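Local coordinates for protein beta-galactosidase (PDB 3OG2) that probably hydrolyses terminal non-reducing beta-D-galactose units of beta-D-galactosides, as a glycoside hydrolase of family 35 built around a TIM-barrel domain, at residues E302-F307 with S360-Q365; I394-L399 with F408-A413; S416-A421 with T446-K451; T468-T473 with V484-A489. One frame throughout, in Å; residues are numbered along the deposited sequence. Where two conformers were deposited one is given.

Contact 1 of 4, residues E302-F307 with S360-Q365; sequences EFERVF and SELKLQ. With MAN (alpha-D-mannopyranose), chain B.
Gln365 NE2 serves two acceptors. It gives a nearly straight 2.9 Å bond to Glu361 OE2, one turn back on its own helix. Across the contact, Gln365 NE2 makes a weak 3.3 Å bond to Glu304 O. The helices, 301-313 and 357-370, belong to the family 35 TIM-barrel domain and run almost parallel here, their local axes 23° apart and 9.5 Å from each other at the closest. Glu361 OE2 takes the amide on its anti lone pair, in the plane of that amide, and also lies 3.5 Å from Arg305 CB. The Glu304 side chain crosses that of Leu362 at about a right angle, with OE1 and OE2 each 3.9 Å from Leu362 CB. Arg305 has CG wedged between backbone N and carbonyl carbon (chi1 63°), and its extended chain leads away from the other helix: NE goes to Arg448 O, while NH1 and NH2 both donate to O3 of a glycan mannose. A single water ties the guanidinium back to the neighbouring helix, accepting from Arg305 NH1 at 3.0 Å and donating to Glu361 OE1 at 2.7 Å.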
loop_
_atom_site.group_PDB
_atom_site.type_symbol
_atom_site.label_atom_id
_atom_site.label_comp_id
_atom_site.label_asym_id
_atom_site.label_seq_id
_atom_site.Cartn_x
_atom_site.Cartn_y
_atom_site.Cartn_z
ATOM N N GLU A 302 9.612 -14.157 -7.234
ATOM C CA GLU A 302 10.116 -15.409 -6.675
ATOM C C GLU A 302 9.630 -15.576 -5.238
ATOM O O GLU A 302 9.198 -16.649 -4.824
ATOM C CB GLU A 302 11.647 -15.466 -6.733
ATOM C CG GLU A 302 12.122 -15.500 -8.179
ATOM C CD GLU A 302 13.617 -15.411 -8.337
ATOM O OE1 GLU A 302 14.247 -14.724 -7.497
ATOM O OE2 GLU A 302 14.134 -15.947 -9.333
ATOM N N PHE A 303 9.763 -14.479 -4.486
ATOM C CA PHE A 303 9.197 -14.502 -3.138
ATOM C C PHE A 303 7.734 -14.909 -3.201
ATOM O O PHE A 303 7.236 -15.703 -2.406
ATOM C CB PHE A 303 9.410 -13.111 -2.499
ATOM C CG PHE A 303 8.400 -12.837 -1.402
ATOM C CD1 PHE A 303 8.643 -13.264 -0.112
ATOM C CD2 PHE A 303 7.212 -12.141 -1.625
ATOM C CE1 PHE A 303 7.726 -13.044 0.908
ATOM C CE2 PHE A 303 6.268 -11.923 -0.646
ATOM C CZ PHE A 303 6.531 -12.370 0.641
ATOM N N GLU A 304 6.960 -14.309 -4.115
ATOM C CA GLU A 304 5.510 -14.623 -4.146
ATOM C C GLU A 304 5.270 -16.082 -4.423
ATOM O O GLU A 304 4.461 -16.758 -3.768
ATOM C CB GLU A 304 4.753 -13.799 -5.215
ATOM C CG GLU A 304 4.796 -12.294 -4.853
ATOM C CD GLU A 304 4.043 -11.515 -5.910
ATOM O OE1 GLU A 304 4.078 -11.967 -7.126
ATOM O OE2 GLU A 304 3.510 -10.456 -5.608
ATOM N N ARG A 305 5.967 -16.632 -5.446
ATOM C CA ARG A 305 5.571 -18.038 -5.753
ATOM C C ARG A 305 6.040 -18.970 -4.639
ATOM O O ARG A 305 5.276 -19.906 -4.335
ATOM C CB ARG A 305 6.015 -18.412 -7.127
ATOM C CG ARG A 305 7.512 -18.387 -7.273
ATOM C CD ARG A 305 7.833 -18.171 -8.791
ATOM N NE ARG A 305 9.258 -18.414 -8.938
ATOM C CZ ARG A 305 9.957 -18.287 -10.077
ATOM N NH1 ARG A 305 9.416 -17.859 -11.233
ATOM N NH2 ARG A 305 11.256 -18.599 -10.037
ATOM N N VAL A 306 7.196 -18.752 -4.002
ATOM C CA VAL A 306 7.568 -19.679 -2.907
ATOM C C VAL A 306 6.761 -19.417 -1.655
ATOM O O VAL A 306 6.179 -20.340 -1.051
ATOM C CB VAL A 306 9.079 -19.580 -2.597
ATOM C CG1 VAL A 306 9.450 -20.484 -1.417
ATOM C CG2 VAL A 306 9.942 -19.922 -3.817
ATOM N N PHE A 307 6.727 -18.142 -1.197
ATOM C CA PHE A 307 6.071 -17.908 0.086
ATOM C C PHE A 307 4.545 -17.940 0.023
ATOM O O PHE A 307 3.894 -18.374 0.984
ATOM C CB PHE A 307 6.492 -16.538 0.667
ATOM C CG PHE A 307 7.880 -16.549 1.285
ATOM C CD1 PHE A 307 9.012 -16.466 0.504
ATOM C CD2 PHE A 307 7.965 -16.613 2.707
ATOM C CE1 PHE A 307 10.253 -16.422 1.085
ATOM C CE2 PHE A 307 9.244 -16.602 3.290
ATOM C CZ PHE A 307 10.364 -16.502 2.489
ATOM N N SER A 360 2.272 -9.823 -12.320
ATOM C CA SER A 360 1.758 -10.875 -13.212
ATOM C C SER A 360 1.811 -12.229 -12.538
ATOM O O SER A 360 0.905 -13.051 -12.751
ATOM C CB SER A 360 2.576 -10.878 -14.503
ATOM O OG SER A 360 2.499 -9.583 -15.132
ATOM N N GLU A 361 2.851 -12.464 -11.707
ATOM C CA GLU A 361 2.893 -13.751 -10.974
ATOM C C GLU A 361 1.741 -13.841 -9.978
ATOM O O GLU A 361 1.139 -14.902 -9.820
ATOM C CB GLU A 361 4.222 -13.854 -10.262
ATOM C CG GLU A 361 4.219 -14.972 -9.213
ATOM C CD GLU A 361 3.953 -16.378 -9.706
ATOM O OE1 GLU A 361 4.471 -16.691 -10.821
ATOM O OE2 GLU A 361 3.275 -17.227 -9.023
ATOM N N LEU A 362 1.408 -12.718 -9.313
ATOM C CA LEU A 362 0.297 -12.754 -8.346
ATOM C C LEU A 362 -1.012 -13.040 -9.051
ATOM O O LEU A 362 -1.856 -13.768 -8.493
ATOM C CB LEU A 362 0.285 -11.432 -7.598
ATOM C CG LEU A 362 -0.685 -11.298 -6.450
ATOM C CD1 LEU A 362 -0.567 -12.443 -5.444
ATOM C CD2 LEU A 362 -0.403 -9.960 -5.744
ATOM N N LYS A 363 -1.187 -12.510 -10.275
ATOM C CA LYS A 363 -2.404 -12.816 -11.042
ATOM C C LYS A 363 -2.509 -14.300 -11.332
ATOM O O LYS A 363 -3.596 -14.859 -11.320
ATOM C CB LYS A 363 -2.317 -12.042 -12.375
ATOM C CG LYS A 363 -3.490 -12.325 -13.298
ATOM C CD LYS A 363 -3.520 -11.402 -14.552
ATOM C CE LYS A 363 -2.198 -11.581 -15.336
ATOM N NZ LYS A 363 -2.272 -10.805 -16.615
ATOM N N LEU A 364 -1.388 -15.005 -11.614
ATOM C CA LEU A 364 -1.519 -16.441 -11.875
ATOM C C LEU A 364 -2.108 -17.149 -10.657
ATOM O O LEU A 364 -2.925 -18.076 -10.778
ATOM C CB LEU A 364 -0.156 -17.045 -12.176
ATOM C CG LEU A 364 0.647 -16.414 -13.298
ATOM C CD1 LEU A 364 1.943 -17.208 -13.513
ATOM C CD2 LEU A 364 -0.157 -16.366 -14.584
ATOM N N GLN A 365 -1.691 -16.679 -9.476
ATOM C CA GLN A 365 -2.171 -17.326 -8.239
ATOM C C GLN A 365 -3.608 -16.982 -7.924
ATOM O O GLN A 365 -4.385 -17.867 -7.537
ATOM C CB GLN A 365 -1.274 -16.878 -7.073
ATOM C CG GLN A 365 0.201 -17.323 -7.251
ATOM C CD GLN A 365 1.043 -16.849 -6.085
ATOM O OE1 GLN A 365 0.557 -16.547 -4.981
ATOM N NE2 GLN A 365 2.334 -16.753 -6.270
HETATM C C1 MAN B . 13.724 -16.548 -15.605
HETATM C C2 MAN B . 13.169 -17.794 -14.943
HETATM C C3 MAN B . 12.433 -17.480 -13.638
HETATM C C4 MAN B . 13.373 -16.675 -12.750
HETATM C C5 MAN B . 13.799 -15.386 -13.472
HETATM C C6 MAN B . 14.872 -14.646 -12.635
HETATM O O2 MAN B . 14.303 -18.601 -14.666
HETATM O O3 MAN B . 12.044 -18.671 -12.990
HETATM O O4 MAN B . 12.666 -16.312 -11.589
HETATM O O5 MAN B . 14.437 -15.768 -14.688
HETATM O O6 MAN B . 15.127 -13.380 -13.221
HETATM O O HOH W 1 6.998 -16.146 -11.433
#

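Contact 2 of 4, residues I394-L399 with F408-A413; sequences IVITPL and FVVRHA
Ile394 starts the pairing: its CD1 touches Val410 CG1 at 3.9 Å, and its CA lies close to Arg411 O. Val395 comes next, exchanging two 2.9 Å backbone bonds with Arg411, N to O each way. Its side chain lies alongside that of Arg411, with Val395 CB over the centre of the guanidinium, 3.9 Å above the plane. Arg411 NH1 in turn donates to His412 O (2.8 Å) and Ala413 O, both near the guanidinium plane, which helps fix the flat group over the valine. On the opposite face Ile396 sets CG1 against Val410 CG2 at 4.0 Å, while its CG2 sits at the edge of the Phe408 ring. Thr397 trades two more backbone bonds with Val409, and a water joins Thr397 OG1 (2.7 Å) to Val409 O. Pro398 CB then meets Phe408 CE2 at 3.8 Å, and Leu399 CD1 reaches loosely to Val409 CG2. The alternation of hydrogen-bonded and non-hydrogen-bonded pairs is that of antiparallel strands, here the beta hairpin 394-400/406-412 in the antiparallel sheet of domain 2.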
loop_
_atom_site.group_PDB
_atom_site.type_symbol
_atom_site.label_atom_id
_atom_site.label_comp_id
_atom_site.label_asym_id
_atom_site.label_seq_id
_atom_site.Cartn_x
_atom_site.Cartn_y
_atom_site.Cartn_z
ATOM N N ILE A 394 13.359 -32.163 -2.531
ATOM C CA ILE A 394 12.167 -31.319 -2.567
ATOM C C ILE A 394 11.288 -31.744 -1.396
ATOM O O ILE A 394 11.320 -32.887 -0.950
ATOM C CB ILE A 394 11.422 -31.421 -3.894
ATOM C CG1 ILE A 394 11.038 -32.852 -4.175
ATOM C CG2 ILE A 394 12.232 -30.823 -5.058
ATOM C CD1 ILE A 394 10.200 -33.096 -5.403
ATOM N N VAL A 395 10.538 -30.738 -0.940
ATOM C CA VAL A 395 9.549 -30.907 0.101
ATOM C C VAL A 395 8.180 -30.820 -0.561
ATOM O O VAL A 395 7.948 -29.947 -1.426
ATOM C CB VAL A 395 9.735 -29.880 1.229
ATOM C CG1 VAL A 395 8.481 -29.802 2.102
ATOM C CG2 VAL A 395 10.923 -30.247 2.087
ATOM N N ILE A 396 7.263 -31.695 -0.196
ATOM C CA ILE A 396 5.911 -31.673 -0.751
ATOM C C ILE A 396 4.913 -31.631 0.380
ATOM O O ILE A 396 4.973 -32.484 1.303
ATOM C CB ILE A 396 5.675 -32.903 -1.671
ATOM C CG1 ILE A 396 6.713 -32.895 -2.799
ATOM C CG2 ILE A 396 4.236 -32.928 -2.153
ATOM C CD1 ILE A 396 6.645 -34.133 -3.709
ATOM N N THR A 397 3.998 -30.684 0.354
ATOM C CA THR A 397 2.910 -30.654 1.327
ATOM C C THR A 397 1.620 -31.012 0.645
ATOM O O THR A 397 1.244 -30.326 -0.297
ATOM C CB THR A 397 2.785 -29.247 1.953
ATOM O OG1 THR A 397 4.063 -28.857 2.506
ATOM C CG2 THR A 397 1.746 -29.273 3.067
ATOM N N PRO A 398 0.947 -32.075 1.084
ATOM C CA PRO A 398 -0.328 -32.482 0.502
ATOM C C PRO A 398 -1.508 -31.797 1.158
ATOM O O PRO A 398 -1.517 -31.596 2.371
ATOM C CB PRO A 398 -0.369 -34.006 0.802
ATOM C CG PRO A 398 0.328 -34.082 2.123
ATOM C CD PRO A 398 1.406 -33.029 2.119
ATOM N N LEU A 399 -2.516 -31.518 0.355
ATOM C CA LEU A 399 -3.856 -31.172 0.815
ATOM C C LEU A 399 -4.751 -32.263 0.207
ATOM O O LEU A 399 -4.875 -32.417 -1.013
ATOM C CB LEU A 399 -4.379 -29.797 0.364
ATOM C CG LEU A 399 -3.597 -28.622 0.966
ATOM C CD1 LEU A 399 -2.260 -28.367 0.324
ATOM C CD2 LEU A 399 -4.442 -27.350 0.869
ATOM N N PHE A 408 -0.823 -30.584 -4.194
ATOM C CA PHE A 408 0.500 -30.893 -3.637
ATOM C C PHE A 408 1.408 -29.715 -3.897
ATOM O O PHE A 408 1.655 -29.366 -5.062
ATOM C CB PHE A 408 1.104 -32.146 -4.294
ATOM C CG PHE A 408 0.164 -33.339 -4.127
ATOM C CD1 PHE A 408 -0.855 -33.570 -5.033
ATOM C CD2 PHE A 408 0.329 -34.148 -2.989
ATOM C CE1 PHE A 408 -1.719 -34.606 -4.823
ATOM C CE2 PHE A 408 -0.559 -35.212 -2.792
ATOM C CZ PHE A 408 -1.591 -35.389 -3.692
ATOM N N VAL A 409 1.855 -29.080 -2.821
ATOM C CA VAL A 409 2.726 -27.924 -2.987
ATOM C C VAL A 409 4.175 -28.393 -2.902
ATOM O O VAL A 409 4.610 -28.953 -1.869
ATOM C CB VAL A 409 2.415 -26.851 -1.909
ATOM C CG1 VAL A 409 3.372 -25.657 -2.132
ATOM C CG2 VAL A 409 0.950 -26.477 -1.970
ATOM N N VAL A 410 4.918 -28.169 -3.966
ATOM C CA VAL A 410 6.294 -28.636 -4.083
ATOM C C VAL A 410 7.253 -27.465 -3.985
ATOM O O VAL A 410 7.041 -26.428 -4.630
ATOM C CB VAL A 410 6.480 -29.345 -5.450
ATOM C CG1 VAL A 410 7.892 -29.912 -5.556
ATOM C CG2 VAL A 410 5.405 -30.412 -5.701
ATOM N N ARG A 411 8.304 -27.591 -3.157
ATOM C CA ARG A 411 9.327 -26.558 -3.064
ATOM C C ARG A 411 10.675 -27.254 -2.940
ATOM O O ARG A 411 10.768 -28.456 -2.643
ATOM C CB ARG A 411 9.081 -25.623 -1.864
ATOM C CG ARG A 411 9.124 -26.341 -0.523
ATOM C CD ARG A 411 9.216 -25.307 0.581
ATOM N NE ARG A 411 9.105 -25.794 1.940
ATOM C CZ ARG A 411 10.161 -26.270 2.604
ATOM N NH1 ARG A 411 11.374 -26.363 2.060
ATOM N NH2 ARG A 411 9.960 -26.658 3.873
ATOM N N HIS A 412 11.743 -26.483 -3.127
ATOM C CA HIS A 412 13.058 -27.040 -2.780
ATOM C C HIS A 412 13.139 -27.285 -1.275
ATOM O O HIS A 412 12.640 -26.511 -0.453
ATOM C CB HIS A 412 14.160 -26.051 -3.177
ATOM C CG HIS A 412 14.299 -25.893 -4.664
ATOM N ND1 HIS A 412 14.988 -26.781 -5.445
ATOM C CD2 HIS A 412 13.832 -24.941 -5.515
ATOM C CE1 HIS A 412 14.960 -26.405 -6.715
ATOM N NE2 HIS A 412 14.255 -25.278 -6.772
ATOM N N ALA A 413 13.828 -28.352 -0.882
ATOM C CA ALA A 413 13.970 -28.655 0.534
ATOM C C ALA A 413 14.655 -27.539 1.311
ATOM O O ALA A 413 14.261 -27.218 2.429
ATOM C CB ALA A 413 14.803 -29.938 0.721
HETATM O O HOH W 2 5.568 -27.685 0.539
#

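Contact 3 of 4, residues S416-A421 with T446-K451; sequences SSTDTA and TGRDSK. With NAG (2-acetamido-2-deoxy-beta-D-glucopyranose), chain D.
Ser416 O receives two donors from one side chain: Arg448 NE at 2.8 Å, nearly straight (165°), and Arg448 NH2 at 3.2 Å. The guanidinium grips the carbonyl side-on. NH2 lies on a lone pair in the carbonyl plane, whereas NE stands above that plane. The extended arginine chain carries its head alongside Thr418, whose CG2 rests over one guanidinium face, 3.6 Å from NE. The remaining terminal nitrogen, NH1, donates to Ser250 O, and Trp252 adds a cation-pi contact. The backbone joins in as well, with Arg448 N donating to Ser417 O at 2.9 Å. Gly447 N is served by a water at 2.8 Å that also binds Thr420 OG1, and Gly447, lacking a side chain, brings its CA within 3.5 Å of Thr418 O. Within the loop, Ser417 OG accepts from Asp419 N at 3.0 Å, which makes an ST turn. Thr418 N has a weak, long bond to O6 of a glycan N-acetylglucosamine. Farther along, Asp449 OD2 forms a salt bridge with Lys451 NZ at 3.0 Å; Arg552 is a second partner of the aspartate and Glu491 of the lysine. Two irregular loops of domain 2 are thus joined mainly by carbonyl oxygens of one accepting from an arginine of the other, and the arginine's positive charge is probably stabilised by carbonyl oxygens and the cation-pi contact with Trp252.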
loop_
_atom_site.group_PDB
_atom_site.type_symbol
_atom_site.label_atom_id
_atom_site.label_comp_id
_atom_site.label_asym_id
_atom_site.label_seq_id
_atom_site.Cartn_x
_atom_site.Cartn_y
_atom_site.Cartn_z
ATOM N N SER A 416 15.367 -21.575 0.099
ATOM C CA SER A 416 16.148 -20.466 -0.472
ATOM C C SER A 416 16.823 -20.862 -1.772
ATOM O O SER A 416 17.367 -20.010 -2.489
ATOM C CB SER A 416 17.175 -20.035 0.615
ATOM O OG SER A 416 18.160 -19.154 0.024
ATOM N N SER A 417 16.877 -22.162 -2.057
ATOM C CA SER A 417 17.745 -22.675 -3.097
ATOM C C SER A 417 17.468 -22.049 -4.470
ATOM O O SER A 417 16.319 -21.940 -4.917
ATOM C CB SER A 417 17.544 -24.183 -3.244
ATOM O OG SER A 417 18.420 -24.637 -4.307
ATOM N N THR A 418 18.572 -21.672 -5.131
ATOM C CA THR A 418 18.458 -21.168 -6.485
ATOM C C THR A 418 18.896 -22.235 -7.473
ATOM O O THR A 418 19.033 -21.943 -8.670
ATOM C CB THR A 418 19.367 -19.939 -6.676
ATOM O OG1 THR A 418 20.704 -20.288 -6.307
ATOM C CG2 THR A 418 18.875 -18.804 -5.742
ATOM N N ASP A 419 19.106 -23.455 -7.004
ATOM C CA ASP A 419 19.445 -24.503 -7.948
ATOM C C ASP A 419 18.223 -25.083 -8.633
ATOM O O ASP A 419 17.079 -24.848 -8.251
ATOM C CB ASP A 419 20.141 -25.633 -7.184
ATOM C CG ASP A 419 21.483 -25.150 -6.661
ATOM O OD1 ASP A 419 22.087 -24.288 -7.330
ATOM O OD2 ASP A 419 21.902 -25.613 -5.598
ATOM N N THR A 420 18.493 -25.848 -9.687
ATOM C CA THR A 420 17.449 -26.584 -10.384
ATOM C C THR A 420 17.440 -28.038 -9.945
ATOM O O THR A 420 18.478 -28.698 -9.877
ATOM C CB THR A 420 17.630 -26.517 -11.915
ATOM O OG1 THR A 420 17.420 -25.159 -12.321
ATOM C CG2 THR A 420 16.557 -27.282 -12.642
ATOM N N ALA A 421 16.284 -28.580 -9.633
ATOM C CA ALA A 421 16.077 -29.951 -9.240
ATOM C C ALA A 421 15.275 -30.697 -10.280
ATOM O O ALA A 421 14.318 -30.168 -10.809
ATOM C CB ALA A 421 15.313 -29.932 -7.916
ATOM N N THR A 446 12.998 -25.160 -11.010
ATOM C CA THR A 446 14.145 -24.244 -11.145
ATOM C C THR A 446 14.290 -23.399 -9.896
ATOM O O THR A 446 13.524 -23.585 -8.903
ATOM C CB THR A 446 13.989 -23.381 -12.416
ATOM O OG1 THR A 446 12.840 -22.529 -12.296
ATOM C CG2 THR A 446 13.778 -24.278 -13.640
ATOM N N GLY A 447 15.256 -22.508 -9.839
ATOM C CA GLY A 447 15.573 -21.812 -8.613
ATOM C C GLY A 447 14.432 -20.943 -8.083
ATOM O O GLY A 447 13.751 -20.265 -8.859
ATOM N N ARG A 448 14.258 -20.989 -6.769
ATOM C CA ARG A 448 13.213 -20.159 -6.093
ATOM C C ARG A 448 11.888 -20.224 -6.812
ATOM O O ARG A 448 11.202 -19.222 -7.045
ATOM C CB ARG A 448 13.725 -18.727 -5.917
ATOM C CG ARG A 448 14.830 -18.776 -4.867
ATOM C CD ARG A 448 15.387 -17.409 -4.540
ATOM N NE ARG A 448 16.399 -17.563 -3.498
ATOM C CZ ARG A 448 17.085 -16.571 -2.952
ATOM N NH1 ARG A 448 16.868 -15.317 -3.328
ATOM N NH2 ARG A 448 17.991 -16.866 -2.024
ATOM N N ASP A 449 11.496 -21.453 -7.122
ATOM C CA ASP A 449 10.155 -21.731 -7.664
ATOM C C ASP A 449 9.451 -22.707 -6.745
ATOM O O ASP A 449 10.081 -23.466 -5.998
ATOM C CB ASP A 449 10.251 -22.252 -9.101
ATOM C CG ASP A 449 8.931 -22.119 -9.815
ATOM O OD1 ASP A 449 7.935 -21.495 -9.328
ATOM O OD2 ASP A 449 8.776 -22.696 -10.933
ATOM N N SER A 450 8.140 -22.672 -6.806
ATOM C CA SER A 450 7.281 -23.654 -6.108
ATOM C C SER A 450 6.083 -23.915 -7.008
ATOM O O SER A 450 5.623 -23.025 -7.707
ATOM C CB SER A 450 6.852 -23.062 -4.773
ATOM O OG SER A 450 5.965 -23.924 -4.090
ATOM N N LYS A 451 5.595 -25.153 -7.003
ATOM C CA LYS A 451 4.498 -25.517 -7.887
ATOM C C LYS A 451 3.402 -26.168 -7.098
ATOM O O LYS A 451 3.699 -26.780 -6.084
ATOM C CB LYS A 451 4.957 -26.510 -8.964
ATOM C CG LYS A 451 5.970 -25.782 -9.871
ATOM C CD LYS A 451 5.932 -26.217 -11.308
ATOM C CE LYS A 451 7.197 -25.696 -11.986
ATOM N NZ LYS A 451 6.901 -24.372 -12.611
HETATM C C1 NAG D . 19.996 -22.552 0.747
HETATM C C2 NAG D . 21.359 -22.701 1.404
HETATM C C3 NAG D . 22.148 -21.410 1.266
HETATM C C4 NAG D . 22.091 -20.691 -0.088
HETATM C C5 NAG D . 20.670 -20.692 -0.688
HETATM C C6 NAG D . 20.604 -20.280 -2.152
HETATM C C7 NAG D . 21.260 -24.227 3.368
HETATM C C8 NAG D . 20.760 -24.295 4.789
HETATM N N2 NAG D . 21.265 -23.015 2.819
HETATM O O3 NAG D . 23.439 -21.548 1.813
HETATM O O4 NAG D . 22.469 -19.357 0.148
HETATM O O5 NAG D . 20.185 -22.010 -0.541
HETATM O O6 NAG D . 21.228 -21.292 -2.959
HETATM O O7 NAG D . 21.963 -25.174 2.979
HETATM O O HOH W 3 17.178 -22.166 -11.778
#

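Contact 4 of 4, residues T468-T473 with V484-A489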
loop_
_atom_site.group_PDB
_atom_site.type_symbol
_atom_site.label_atom_id
_atom_site.label_comp_id
_atom_site.label_asym_id
_atom_site.label_seq_id
_atom_site.Cartn_x
_atom_site.Cartn_y
_atom_site.Cartn_z
ATOM N N THR A 468 0.741 -31.969 -13.631
ATOM C CA THR A 468 1.922 -31.382 -13.040
ATOM C C THR A 468 1.986 -29.908 -13.426
ATOM O O THR A 468 2.454 -29.061 -12.637
ATOM C CB THR A 468 3.216 -32.074 -13.479
ATOM O OG1 THR A 468 3.402 -31.880 -14.892
ATOM C CG2 THR A 468 3.137 -33.594 -13.279
ATOM N N ALA A 469 1.483 -29.560 -14.609
ATOM C CA ALA A 469 1.458 -28.133 -14.950
ATOM C C ALA A 469 0.441 -27.397 -14.111
ATOM O O ALA A 469 -0.579 -27.984 -13.713
ATOM C CB ALA A 469 1.064 -28.046 -16.440
ATOM N N GLU A 470 0.695 -26.116 -13.888
ATOM C CA GLU A 470 -0.195 -25.335 -13.052
ATOM C C GLU A 470 -1.369 -24.809 -13.842
ATOM O O GLU A 470 -1.297 -24.582 -15.050
ATOM C CB GLU A 470 0.650 -24.207 -12.410
ATOM C CG GLU A 470 1.644 -24.863 -11.414
ATOM C CD GLU A 470 2.402 -23.866 -10.574
ATOM O OE1 GLU A 470 3.365 -23.231 -11.104
ATOM O OE2 GLU A 470 2.013 -23.741 -9.379
ATOM N N ILE A 471 -2.481 -24.652 -13.151
ATOM C CA ILE A 471 -3.703 -24.176 -13.774
ATOM C C ILE A 471 -3.766 -22.667 -13.642
ATOM O O ILE A 471 -3.608 -22.130 -12.538
ATOM C CB ILE A 471 -4.907 -24.804 -13.064
ATOM C CG1 ILE A 471 -4.985 -26.297 -13.339
ATOM C CG2 ILE A 471 -6.232 -24.154 -13.488
ATOM C CD1 ILE A 471 -4.841 -27.206 -12.210
ATOM N N PHE A 472 -3.948 -21.988 -14.747
ATOM C CA PHE A 472 -4.200 -20.540 -14.753
ATOM C C PHE A 472 -5.699 -20.284 -14.588
ATOM O O PHE A 472 -6.132 -19.552 -13.702
ATOM C CB PHE A 472 -3.627 -19.904 -16.041
ATOM C CG PHE A 472 -4.067 -18.458 -16.118
ATOM C CD1 PHE A 472 -3.504 -17.509 -15.248
ATOM C CD2 PHE A 472 -5.021 -18.046 -17.030
ATOM C CE1 PHE A 472 -3.912 -16.187 -15.319
ATOM C CE2 PHE A 472 -5.429 -16.712 -17.088
ATOM C CZ PHE A 472 -4.862 -15.770 -16.246
ATOM N N THR A 473 -6.521 -20.894 -15.437
ATOM C CA THR A 473 -7.969 -20.750 -15.324
ATOM C C THR A 473 -8.635 -21.869 -16.083
ATOM O O THR A 473 -7.969 -22.594 -16.875
ATOM C CB THR A 473 -8.449 -19.376 -15.850
ATOM O OG1 THR A 473 -9.769 -19.125 -15.350
ATOM C CG2 THR A 473 -8.515 -19.328 -17.381
ATOM N N VAL A 484 -6.535 -23.622 -19.229
ATOM C CA VAL A 484 -5.241 -23.003 -19.534
ATOM C C VAL A 484 -4.257 -23.488 -18.488
ATOM O O VAL A 484 -4.475 -23.251 -17.274
ATOM C CB VAL A 484 -5.320 -21.469 -19.517
ATOM C CG1 VAL A 484 -3.945 -20.882 -19.886
ATOM C CG2 VAL A 484 -6.428 -20.994 -20.464
ATOM N N LEU A 485 -3.212 -24.159 -18.958
ATOM C CA LEU A 485 -2.168 -24.735 -18.110
ATOM C C LEU A 485 -0.825 -24.064 -18.442
ATOM O O LEU A 485 -0.621 -23.673 -19.627
ATOM C CB LEU A 485 -1.976 -26.236 -18.421
ATOM C CG LEU A 485 -3.201 -27.116 -18.167
ATOM C CD1 LEU A 485 -2.889 -28.560 -18.541
ATOM C CD2 LEU A 485 -3.599 -27.023 -16.695
ATOM N N TYR A 486 0.049 -23.946 -17.460
ATOM C CA TYR A 486 1.340 -23.354 -17.781
ATOM C C TYR A 486 2.472 -24.008 -17.005
ATOM O O TYR A 486 2.318 -24.585 -15.925
ATOM C CB TYR A 486 1.372 -21.811 -17.551
ATOM C CG TYR A 486 1.257 -21.450 -16.064
ATOM C CD1 TYR A 486 -0.002 -21.364 -15.471
ATOM C CD2 TYR A 486 2.365 -21.222 -15.262
ATOM C CE1 TYR A 486 -0.121 -21.041 -14.119
ATOM C CE2 TYR A 486 2.266 -20.916 -13.922
ATOM C CZ TYR A 486 0.993 -20.825 -13.351
ATOM O OH TYR A 486 0.885 -20.517 -11.993
ATOM N N GLY A 487 3.678 -23.891 -17.610
ATOM C CA GLY A 487 4.931 -24.258 -16.932
ATOM C C GLY A 487 5.981 -23.200 -17.210
ATOM O O GLY A 487 5.888 -22.460 -18.189
ATOM N N GLY A 488 7.015 -23.149 -16.399
ATOM C CA GLY A 488 8.198 -22.349 -16.730
ATOM C C GLY A 488 8.818 -22.907 -17.991
ATOM O O GLY A 488 8.735 -24.099 -18.315
ATOM N N ALA A 489 9.466 -22.030 -18.725
ATOM C CA ALA A 489 10.108 -22.477 -19.978
ATOM C C ALA A 489 11.064 -23.650 -19.774
ATOM O O ALA A 489 11.811 -23.718 -18.795
ATOM C CB ALA A 489 10.862 -21.313 -20.593
HETATM O O HOH W 4 4.289 -24.136 -13.520
HETATM O O HOH W 5 -1.465 -21.020 -10.986
#
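Glu470 lays its side chain across the ring of Tyr486, the opposite residue of a hydrogen-bonded antiparallel pair. CB sits over the ring face, 3.9 Å from the centroid and displaced toward the rim, a CH-pi contact in which CZ is the nearest ring atom, 3.5 Å away. CG turns beside the backbone N (chi1 -68°), and beyond it CD comes to 3.9 Å from Tyr486 OH. At the tip the two oxygens part: OE1 accepts from a water at 2.7 Å that also donates to Tyr486 O, while OE2 is held by Lys309 in a salt bridge and by Ile452 N. Tyr486 OH gives its own proton to a second water at 2.6 Å, which donates to Ile471 O. Beyond the pair, Ile471 CG1 packs on Leu485 CD2 at 3.7 Å. The register then slips by one residue: Phe472 N donates to Val484 O, yet Val484 N bonds to Thr473 O, a beta bulge. The hairpin forms one edge of a five-stranded mixed sheet, strand 470-476 outermost, with Phe472 and Tyr486 against Leu364 of helix 357-370, and Ala469 and Leu485 against Trp531 of strand 527-532.

Overall arrangement
The four contacts follow one another along the chain on one side of the molecule, contact 1 in the family 35 barrel domain and contacts 2, 3 and 4 in domain 2. Contact 1 touches both contact 3 and contact 4, its centre 13 Å from each: helix 301-313 meets the loop before strand 450-459, and helix 357-370 meets the hairpin 470-487. Contacts 2 and 3 are 12 Å apart and share a sheet, in which strands 406-412 and 450-459 are neighbours. Contact 4 belongs to another sheet but touches contact 3 where Lys451 meets Glu470. Together they join two barrel helices to both sheets of domain 2, fastening that domain to the barrel.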